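Local coordinates for protein endo-polygalacturonase (Pectobacterium carotovorum subsp. carotovorum, PDB 1BHE) that hydrolyses alpha-1,4-galacturonosyl linkages of polygalacturonic acid, contributing to the maceration and soft-rotting of plant tissue, at residues F162-V167 / F175-S180. Residues are numbered along the deposited sequence; the frame is centred on the assembly and turned at random.
Sequences FTLYNV and FHVVFS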
ATOM      1  N   PHE A 162      12.090  -5.806  -6.920  1.00  5.05           N
ATOM      2  CA  PHE A 162      10.862  -6.580  -7.021  1.00  4.68           C
ATOM      3  C   PHE A 162       9.938  -5.862  -8.008  1.00  4.55           C
ATOM      4  O   PHE A 162       9.910  -4.627  -8.005  1.00  4.55           O
ATOM      5  CB  PHE A 162      10.161  -6.689  -5.658  1.00  3.74           C
ATOM      6  CG  PHE A 162       8.999  -7.650  -5.655  1.00  4.23           C
ATOM      7  CD1 PHE A 162       7.734  -7.251  -6.043  1.00  3.88           C
ATOM      8  CD2 PHE A 162       9.190  -8.967  -5.285  1.00  4.26           C
ATOM      9  CE1 PHE A 162       6.679  -8.152  -6.059  1.00  3.90           C
ATOM     10  CE2 PHE A 162       8.147  -9.875  -5.308  1.00  4.44           C
ATOM     11  CZ  PHE A 162       6.885  -9.470  -5.693  1.00  3.67           C
ATOM     12  N   THR A 163       9.195  -6.595  -8.822  1.00  3.83           N
ATOM     13  CA  THR A 163       8.311  -5.996  -9.815  1.00  4.67           C
ATOM     14  C   THR A 163       6.860  -6.440  -9.622  1.00  5.19           C
ATOM     15  O   THR A 163       6.606  -7.623  -9.427  1.00  4.24           O
ATOM     16  CB  THR A 163       8.737  -6.411 -11.247  1.00  5.05           C
ATOM     17  OG1 THR A 163      10.045  -5.894 -11.513  1.00  4.84           O
ATOM     18  CG2 THR A 163       7.759  -5.869 -12.288  1.00  6.22           C
ATOM     19  N   LEU A 164       5.931  -5.507  -9.701  1.00  4.86           N
ATOM     20  CA  LEU A 164       4.497  -5.753  -9.642  1.00  5.28           C
ATOM     21  C   LEU A 164       3.922  -5.119 -10.922  1.00  5.87           C
ATOM     22  O   LEU A 164       3.940  -3.888 -11.002  1.00  5.42           O
ATOM     23  CB  LEU A 164       3.868  -5.052  -8.452  1.00  6.13           C
ATOM     24  CG  LEU A 164       2.803  -5.682  -7.579  1.00  7.81           C
ATOM     25  CD1 LEU A 164       1.859  -4.626  -7.004  1.00  7.02           C
ATOM     26  CD2 LEU A 164       2.026  -6.814  -8.224  1.00  7.33           C
ATOM     27  N   TYR A 165       3.492  -5.924 -11.890  1.00  5.78           N
ATOM     28  CA  TYR A 165       3.097  -5.336 -13.167  1.00  6.27           C
ATOM     29  C   TYR A 165       1.811  -5.833 -13.802  1.00  6.73           C
ATOM     30  O   TYR A 165       1.590  -7.041 -13.867  1.00  5.83           O
ATOM     31  CB  TYR A 165       4.237  -5.676 -14.154  1.00  6.33           C
ATOM     32  CG  TYR A 165       4.015  -5.212 -15.578  1.00  7.30           C
ATOM     33  CD1 TYR A 165       3.892  -3.872 -15.900  1.00  7.07           C
ATOM     34  CD2 TYR A 165       3.944  -6.151 -16.605  1.00  7.25           C
ATOM     35  CE1 TYR A 165       3.700  -3.465 -17.213  1.00  7.77           C
ATOM     36  CE2 TYR A 165       3.762  -5.754 -17.920  1.00  8.24           C
ATOM     37  CZ  TYR A 165       3.634  -4.413 -18.212  1.00  8.44           C
ATOM     38  OH  TYR A 165       3.446  -4.019 -19.526  1.00  8.82           O
ATOM     39  N   ASN A 166       1.051  -4.889 -14.367  1.00  7.17           N
ATOM     40  CA  ASN A 166      -0.114  -5.244 -15.182  1.00  8.18           C
ATOM     41  C   ASN A 166      -0.985  -6.268 -14.485  1.00  7.30           C
ATOM     42  O   ASN A 166      -1.239  -7.323 -15.052  1.00  8.15           O
ATOM     43  CB  ASN A 166       0.458  -5.779 -16.501  1.00  8.85           C
ATOM     44  CG  ASN A 166      -0.545  -6.034 -17.605  1.00 10.62           C
ATOM     45  OD1 ASN A 166      -1.590  -5.390 -17.663  1.00 11.55           O
ATOM     46  ND2 ASN A 166      -0.233  -6.995 -18.474  1.00 10.47           N
ATOM     47  N   VAL A 167      -1.453  -5.998 -13.274  1.00  7.86           N
ATOM     48  CA  VAL A 167      -2.240  -6.964 -12.511  1.00  7.07           C
ATOM     49  C   VAL A 167      -3.287  -6.308 -11.637  1.00  6.98           C
ATOM     50  O   VAL A 167      -3.142  -5.145 -11.248  1.00  7.10           O
ATOM     51  CB  VAL A 167      -1.219  -7.780 -11.672  1.00  7.46           C
ATOM     52  CG1 VAL A 167      -0.491  -6.871 -10.681  1.00  6.54           C
ATOM     53  CG2 VAL A 167      -1.864  -8.946 -10.951  1.00  6.79           C
ATOM     54  N   PHE A 175      -3.614  -4.913   4.403  1.00  5.45           N
ATOM     55  CA  PHE A 175      -2.940  -4.107   3.377  1.00  5.68           C
ATOM     56  C   PHE A 175      -2.759  -4.937   2.108  1.00  5.69           C
ATOM     57  O   PHE A 175      -2.552  -6.143   2.204  1.00  5.91           O
ATOM     58  CB  PHE A 175      -1.598  -3.603   3.903  1.00  6.08           C
ATOM     59  CG  PHE A 175      -1.655  -2.691   5.100  1.00  7.13           C
ATOM     60  CD1 PHE A 175      -2.846  -2.286   5.677  1.00  6.88           C
ATOM     61  CD2 PHE A 175      -0.464  -2.221   5.644  1.00  7.03           C
ATOM     62  CE1 PHE A 175      -2.859  -1.449   6.777  1.00  7.79           C
ATOM     63  CE2 PHE A 175      -0.473  -1.376   6.738  1.00  8.16           C
ATOM     64  CZ  PHE A 175      -1.669  -0.989   7.309  1.00  7.73           C
ATOM     65  N   HIS A 176      -2.829  -4.302   0.939  1.00  5.65           N
ATOM     66  CA  HIS A 176      -2.680  -5.021  -0.319  1.00  5.61           C
ATOM     67  C   HIS A 176      -1.226  -5.379  -0.609  1.00  4.84           C
ATOM     68  O   HIS A 176      -0.907  -6.532  -0.904  1.00  4.41           O
ATOM     69  CB  HIS A 176      -3.228  -4.205  -1.499  1.00  5.62           C
ATOM     70  CG  HIS A 176      -4.714  -4.012  -1.491  1.00  5.57           C
ATOM     71  ND1 HIS A 176      -5.355  -3.186  -0.600  1.00  5.90           N
ATOM     72  CD2 HIS A 176      -5.676  -4.538  -2.289  1.00  6.19           C
ATOM     73  CE1 HIS A 176      -6.661  -3.210  -0.840  1.00  6.84           C
ATOM     74  NE2 HIS A 176      -6.889  -4.022  -1.857  1.00  6.49           N
ATOM     75  N   VAL A 177      -0.359  -4.364  -0.628  1.00  4.25           N
ATOM     76  CA  VAL A 177       1.053  -4.550  -0.947  1.00  4.93           C
ATOM     77  C   VAL A 177       1.938  -3.823   0.064  1.00  5.13           C
ATOM     78  O   VAL A 177       1.774  -2.629   0.329  1.00  4.52           O
ATOM     79  CB  VAL A 177       1.440  -4.020  -2.344  1.00  5.48           C
ATOM     80  CG1 VAL A 177       2.901  -4.352  -2.663  1.00  5.79           C
ATOM     81  CG2 VAL A 177       0.566  -4.547  -3.470  1.00  6.14           C
ATOM     82  N   VAL A 178       2.900  -4.547   0.627  1.00  4.99           N
ATOM     83  CA  VAL A 178       3.853  -4.003   1.585  1.00  5.46           C
ATOM     84  C   VAL A 178       5.267  -4.348   1.105  1.00  5.23           C
ATOM     85  O   VAL A 178       5.539  -5.501   0.783  1.00  5.51           O
ATOM     86  CB  VAL A 178       3.664  -4.558   3.012  1.00  6.13           C
ATOM     87  CG1 VAL A 178       4.806  -4.120   3.929  1.00  6.10           C
ATOM     88  CG2 VAL A 178       2.329  -4.132   3.615  1.00  5.11           C
ATOM     89  N   PHE A 179       6.127  -3.344   1.034  1.00  5.13           N
ATOM     90  CA  PHE A 179       7.516  -3.521   0.623  1.00  4.99           C
ATOM     91  C   PHE A 179       8.390  -3.054   1.795  1.00  5.05           C
ATOM     92  O   PHE A 179       8.578  -1.840   1.960  1.00  5.29           O
ATOM     93  CB  PHE A 179       7.833  -2.720  -0.638  1.00  4.24           C
ATOM     94  CG  PHE A 179       9.203  -2.979  -1.204  1.00  4.38           C
ATOM     95  CD1 PHE A 179       9.502  -4.187  -1.813  1.00  4.57           C
ATOM     96  CD2 PHE A 179      10.191  -2.011  -1.127  1.00  4.33           C
ATOM     97  CE1 PHE A 179      10.767  -4.430  -2.331  1.00  3.88           C
ATOM     98  CE2 PHE A 179      11.450  -2.246  -1.646  1.00  3.87           C
ATOM     99  CZ  PHE A 179      11.742  -3.456  -2.247  1.00  3.38           C
ATOM    100  N   SER A 180       8.857  -3.990   2.611  1.00  4.96           N
ATOM    101  CA  SER A 180       9.575  -3.663   3.829  1.00  6.69           C
ATOM    102  C   SER A 180      11.066  -3.960   3.836  1.00  6.16           C
ATOM    103  O   SER A 180      11.508  -5.033   3.443  1.00  7.02           O
ATOM    104  CB  SER A 180       9.018  -4.488   5.015  1.00  7.42           C
ATOM    105  OG  SER A 180       7.654  -4.181   5.225  1.00 11.18           O
TER
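V177 and F179 face L164 and F162 across the interior of the protein, in two purely apolar touches with no hydrogen bond between the segments. Coming into the second segment, H176 sits just ahead of the strand, its imidazole hydrogen-bonded to T194 and D202. Strand 177-180 then begins, and V177 points its side chain inward. CG1 stands anti to the backbone N (chi1 -175°), which places CG2 beside that nitrogen; CG2 is the methyl that reaches L164. V177 CG2 meets L164 CD1 at 3.8 Å, tip to tip, an ordinary van der Waals distance between two buried methyls. Both side-chain torsions of L164 depart from the staggered values, a less relaxed leucine shape.

The fold is the right-handed parallel beta-helix of family 28 glycosyl hydrolases. The two strands belong to different faces of the coil and run in roughly opposite directions, with L164 CA and V177 CA 9.4 Å apart. Strand 162-165 finds its parallel hydrogen-bonding partners in 112-114 and 183-193, whereas 177-180 lies between 154-157 and 204-207.

Two residues on from V177, F179 comes back to the interior. With CG anti to N (chi1 -173°), its ring extends toward the opposite strand until F179 CE1 lies 4.1 Å from F162 CB. That methylene approaches the ring obliquely. F162 aims its CB at F179 while its own ring swings off from it, so the methylene alone makes the contact and the two phenylalanines do not stack. F185, from strand 183-193, packs against V177, F162 and F179 together, its ring meeting that of F179 with the planes about 30° apart.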